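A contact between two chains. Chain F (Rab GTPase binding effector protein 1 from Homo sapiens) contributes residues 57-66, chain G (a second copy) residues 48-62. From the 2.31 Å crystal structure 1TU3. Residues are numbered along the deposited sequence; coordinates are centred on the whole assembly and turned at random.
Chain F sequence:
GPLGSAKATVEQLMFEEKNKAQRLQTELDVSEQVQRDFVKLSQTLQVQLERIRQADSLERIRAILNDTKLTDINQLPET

Chain F, residues 57-66: SLERIRAILN
Chain G 48-62: QLERIRQADSLERIR

No hydrogen bond crosses this contact; 406 Å², both sides summed, is buried, mostly by leucine and isoleucine residues, whose apolar side chains pack by van der Waals contact and shield one another from water. Chain F forms helix 58-64; chain G enters in a helix that began earlier and runs through Arg G53, breaks, and starts a second helix at Leu G58 that continues beyond the stretch. The axes of helices 58-64 and 58-62 approach to 11.7 Å with N-to-C directions 58° apart. Two pairs set the register: Leu F58 CA to Leu G58 CA at 6.4 Å and Leu F65 CA to Arg G53 CA at 7.2 Å.

Along chain G, Leu G49 (m, t) places CD2 4.1 Å from CD1 of Leu F65 (m, m), the residue just past its helix. Arg G53 NH2 forms a salt bridge with Glu G50 OE1 at 2.9 Å; Arg G53 CG lies 4.1 Å from Leu F65 CG. Ile G52 (m, t) points toward chain F, its CG2 4.4 Å from Ile F61 CG2. In the break, Asp G56 O lies 3.7 Å from Leu F58 CD1. Ser G57 (p) caps the second helix: its OG accepts from Arg G60 N at 3.2 Å, in the first turn, where no preceding turn supplies acceptors. Leu G58 (t, p) then brings CD1 within 3.4 Å of CD2 of Leu F58 (m, t). Finally, Ile G61 and Ile F61, both m, t and buried, point toward the opposing stretches and meet CD1 to CD1 at 3.2 Å, a tight methyl contact.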

# COMPACT_ATOMS: atom_id res chain seq x y z
N SER F 57 -7.44 -15.71 -17.22
CA SER F 57 -6.71 -16.97 -17.08
C SER F 57 -5.36 -16.78 -16.40
O SER F 57 -4.84 -15.67 -16.32
CB SER F 57 -6.50 -17.61 -18.45
OG SER F 57 -5.79 -18.84 -18.34
N LEU F 58 -4.79 -17.89 -15.92
CA LEU F 58 -3.49 -17.87 -15.24
C LEU F 58 -2.42 -17.23 -16.10
O LEU F 58 -1.41 -16.75 -15.59
CB LEU F 58 -3.07 -19.29 -14.86
CG LEU F 58 -3.93 -20.05 -13.84
CD1 LEU F 58 -3.38 -21.45 -13.64
CD2 LEU F 58 -3.94 -19.30 -12.53
N GLU F 59 -2.64 -17.22 -17.42
CA GLU F 59 -1.73 -16.55 -18.34
C GLU F 59 -1.65 -15.07 -17.98
O GLU F 59 -0.63 -14.60 -17.48
CB GLU F 59 -2.23 -16.70 -19.78
CG GLU F 59 -2.13 -18.10 -20.35
CD GLU F 59 -2.74 -18.22 -21.74
OE1 GLU F 59 -3.97 -18.04 -21.86
OE2 GLU F 59 -2.00 -18.49 -22.71
N ARG F 60 -2.74 -14.35 -18.26
CA ARG F 60 -2.81 -12.92 -18.00
C ARG F 60 -2.29 -12.63 -16.60
O ARG F 60 -1.56 -11.67 -16.39
CB ARG F 60 -4.26 -12.43 -18.14
CG ARG F 60 -4.48 -11.41 -19.26
CD ARG F 60 -4.07 -10.00 -18.84
NE ARG F 60 -5.03 -9.42 -17.89
CZ ARG F 60 -6.27 -9.06 -18.20
NH1 ARG F 60 -6.71 -9.20 -19.44
NH2 ARG F 60 -7.07 -8.56 -17.27
N ILE F 61 -2.66 -13.48 -15.65
CA ILE F 61 -2.34 -13.24 -14.25
C ILE F 61 -0.85 -13.17 -14.01
O ILE F 61 -0.34 -12.20 -13.45
CB ILE F 61 -2.94 -14.31 -13.32
CG1 ILE F 61 -4.43 -14.04 -13.09
CG2 ILE F 61 -2.21 -14.33 -11.99
CD1 ILE F 61 -5.06 -14.97 -12.08
N ARG F 62 -0.14 -14.22 -14.40
CA ARG F 62 1.30 -14.25 -14.24
C ARG F 62 1.97 -13.13 -15.06
O ARG F 62 3.05 -12.65 -14.71
CB ARG F 62 1.84 -15.61 -14.67
CG ARG F 62 1.82 -15.83 -16.18
CD ARG F 62 1.98 -17.31 -16.48
NE ARG F 62 2.99 -17.92 -15.62
CZ ARG F 62 3.14 -19.22 -15.45
NH1 ARG F 62 2.35 -20.08 -16.09
NH2 ARG F 62 4.09 -19.68 -14.64
N ALA F 63 1.32 -12.71 -16.14
CA ALA F 63 1.80 -11.56 -16.91
C ALA F 63 1.72 -10.27 -16.09
O ALA F 63 2.64 -9.45 -16.11
CB ALA F 63 0.99 -11.42 -18.19
N ILE F 64 0.62 -10.10 -15.37
CA ILE F 64 0.40 -8.95 -14.49
C ILE F 64 1.41 -8.96 -13.34
O ILE F 64 1.96 -7.92 -12.98
CB ILE F 64 -1.06 -8.96 -13.91
CG1 ILE F 64 -2.07 -8.93 -15.06
CG2 ILE F 64 -1.30 -7.76 -12.98
CD1 ILE F 64 -3.49 -9.22 -14.64
N LEU F 65 1.65 -10.13 -12.77
CA LEU F 65 2.61 -10.23 -11.68
C LEU F 65 4.03 -9.99 -12.16
O LEU F 65 4.99 -10.20 -11.41
CB LEU F 65 2.53 -11.60 -10.99
CG LEU F 65 1.39 -11.86 -10.01
CD1 LEU F 65 1.20 -10.66 -9.10
CD2 LEU F 65 0.12 -12.14 -10.77
N ASN F 66 4.17 -9.55 -13.41
CA ASN F 66 5.48 -9.23 -13.98
C ASN F 66 5.54 -7.80 -14.55
O ASN F 66 4.53 -7.06 -14.46
CB ASN F 66 5.84 -10.25 -15.07
CG ASN F 66 6.13 -11.65 -14.50
OD1 ASN F 66 6.28 -12.61 -15.25
ND2 ASN F 66 6.21 -11.75 -13.18
N GLN G 48 -0.90 -10.66 0.08
CA GLN G 48 -1.93 -11.18 -0.81
C GLN G 48 -1.45 -11.33 -2.26
O GLN G 48 -1.79 -12.32 -2.92
CB GLN G 48 -3.17 -10.29 -0.73
CG GLN G 48 -4.48 -11.03 -0.94
CD GLN G 48 -5.70 -10.19 -0.57
OE1 GLN G 48 -5.73 -9.58 0.50
NE2 GLN G 48 -6.71 -10.18 -1.43
N LEU G 49 -0.66 -10.39 -2.77
CA LEU G 49 -0.15 -10.56 -4.14
C LEU G 49 0.79 -11.76 -4.21
O LEU G 49 0.91 -12.41 -5.24
CB LEU G 49 0.61 -9.32 -4.63
CG LEU G 49 -0.26 -8.19 -5.15
CD1 LEU G 49 0.65 -7.04 -5.52
CD2 LEU G 49 -1.07 -8.65 -6.33
N GLU G 50 1.48 -12.02 -3.12
CA GLU G 50 2.47 -13.06 -3.11
C GLU G 50 1.74 -14.40 -3.01
O GLU G 50 1.99 -15.29 -3.79
CB GLU G 50 3.43 -12.85 -1.91
CG GLU G 50 4.45 -13.97 -1.71
CD GLU G 50 5.20 -14.33 -2.99
OE1 GLU G 50 5.39 -13.45 -3.87
OE2 GLU G 50 5.61 -15.51 -3.11
N ARG G 51 0.81 -14.52 -2.07
CA ARG G 51 -0.08 -15.68 -2.05
C ARG G 51 -0.59 -15.99 -3.46
O ARG G 51 -0.46 -17.12 -3.93
CB ARG G 51 -1.28 -15.44 -1.15
CG ARG G 51 -1.01 -15.64 0.32
CD ARG G 51 -2.33 -15.85 1.06
NE ARG G 51 -3.02 -14.60 1.37
CZ ARG G 51 -4.31 -14.51 1.67
NH1 ARG G 51 -5.06 -15.60 1.71
NH2 ARG G 51 -4.84 -13.32 1.96
N ILE G 52 -1.16 -15.00 -4.13
CA ILE G 52 -1.65 -15.21 -5.49
C ILE G 52 -0.55 -15.72 -6.43
O ILE G 52 -0.80 -16.59 -7.26
CB ILE G 52 -2.24 -13.90 -6.06
CG1 ILE G 52 -3.61 -13.66 -5.43
CG2 ILE G 52 -2.33 -13.98 -7.58
CD1 ILE G 52 -4.16 -12.30 -5.72
N ARG G 53 0.65 -15.19 -6.28
CA ARG G 53 1.79 -15.64 -7.06
C ARG G 53 2.07 -17.12 -6.81
O ARG G 53 2.66 -17.81 -7.64
CB ARG G 53 3.03 -14.83 -6.68
CG ARG G 53 3.84 -14.36 -7.88
CD ARG G 53 5.26 -14.86 -7.83
NE ARG G 53 5.94 -14.53 -6.59
CZ ARG G 53 7.19 -14.92 -6.30
NH1 ARG G 53 7.87 -15.65 -7.16
NH2 ARG G 53 7.74 -14.59 -5.14
N GLN G 54 1.67 -17.60 -5.65
CA GLN G 54 1.93 -18.98 -5.27
C GLN G 54 0.73 -19.87 -5.56
O GLN G 54 0.80 -21.09 -5.40
CB GLN G 54 2.28 -19.06 -3.78
CG GLN G 54 3.54 -18.30 -3.39
CD GLN G 54 4.78 -18.79 -4.11
OE1 GLN G 54 4.99 -20.00 -4.24
NE2 GLN G 54 5.61 -17.87 -4.58
N ALA G 55 -0.39 -19.28 -5.97
CA ALA G 55 -1.60 -20.08 -6.11
C ALA G 55 -1.45 -21.06 -7.27
O ALA G 55 -0.90 -20.72 -8.32
CB ALA G 55 -2.82 -19.18 -6.34
N ASP G 56 -1.94 -22.27 -7.06
CA ASP G 56 -1.89 -23.31 -8.08
C ASP G 56 -2.98 -23.12 -9.14
O ASP G 56 -2.69 -23.02 -10.33
CB ASP G 56 -2.06 -24.68 -7.42
CG ASP G 56 -2.26 -25.78 -8.43
OD1 ASP G 56 -1.36 -25.98 -9.27
OD2 ASP G 56 -3.32 -26.44 -8.38
N SER G 57 -4.23 -23.08 -8.69
CA SER G 57 -5.36 -23.01 -9.61
C SER G 57 -5.97 -21.61 -9.64
O SER G 57 -5.72 -20.80 -8.74
CB SER G 57 -6.42 -24.03 -9.19
OG SER G 57 -6.88 -23.76 -7.88
N LEU G 58 -6.77 -21.34 -10.66
CA LEU G 58 -7.46 -20.07 -10.78
C LEU G 58 -8.54 -19.94 -9.70
O LEU G 58 -8.90 -18.84 -9.28
CB LEU G 58 -8.12 -19.95 -12.16
CG LEU G 58 -8.27 -18.54 -12.71
CD1 LEU G 58 -7.03 -18.17 -13.52
CD2 LEU G 58 -9.50 -18.46 -13.57
N GLU G 59 -9.04 -21.08 -9.24
CA GLU G 59 -10.03 -21.10 -8.18
C GLU G 59 -9.38 -20.75 -6.84
O GLU G 59 -10.03 -20.17 -5.95
CB GLU G 59 -10.69 -22.47 -8.10
CG GLU G 59 -11.94 -22.52 -7.25
CD GLU G 59 -12.54 -23.91 -7.20
OE1 GLU G 59 -12.77 -24.49 -8.29
OE2 GLU G 59 -12.78 -24.42 -6.08
N ARG G 60 -8.11 -21.11 -6.69
CA ARG G 60 -7.35 -20.71 -5.51
C ARG G 60 -7.20 -19.18 -5.46
O ARG G 60 -7.19 -18.58 -4.39
CB ARG G 60 -5.96 -21.35 -5.53
CG ARG G 60 -5.13 -21.04 -4.26
CD ARG G 60 -5.56 -21.86 -3.05
NE ARG G 60 -7.02 -21.91 -2.90
CZ ARG G 60 -7.68 -22.91 -2.32
NH1 ARG G 60 -7.03 -23.97 -1.82
NH2 ARG G 60 -9.01 -22.88 -2.27
N ILE G 61 -7.07 -18.56 -6.62
CA ILE G 61 -6.83 -17.14 -6.66
C ILE G 61 -8.07 -16.36 -6.23
O ILE G 61 -7.95 -15.36 -5.49
CB ILE G 61 -6.38 -16.72 -8.05
CG1 ILE G 61 -5.03 -17.38 -8.34
CG2 ILE G 61 -6.25 -15.22 -8.14
CD1 ILE G 61 -4.49 -17.12 -9.72
N ARG G 62 -9.24 -16.82 -6.65
CA ARG G 62 -10.49 -16.18 -6.26
C ARG G 62 -10.68 -16.20 -4.76
O ARG G 62 -11.22 -15.25 -4.18
CB ARG G 62 -11.70 -16.85 -6.91
CG ARG G 62 -11.94 -16.50 -8.39
CD ARG G 62 -13.37 -16.92 -8.82
NE ARG G 62 -13.61 -18.37 -8.77
CZ ARG G 62 -13.19 -19.24 -9.68
NH1 ARG G 62 -12.51 -18.83 -10.74
NH2 ARG G 62 -13.46 -20.53 -9.54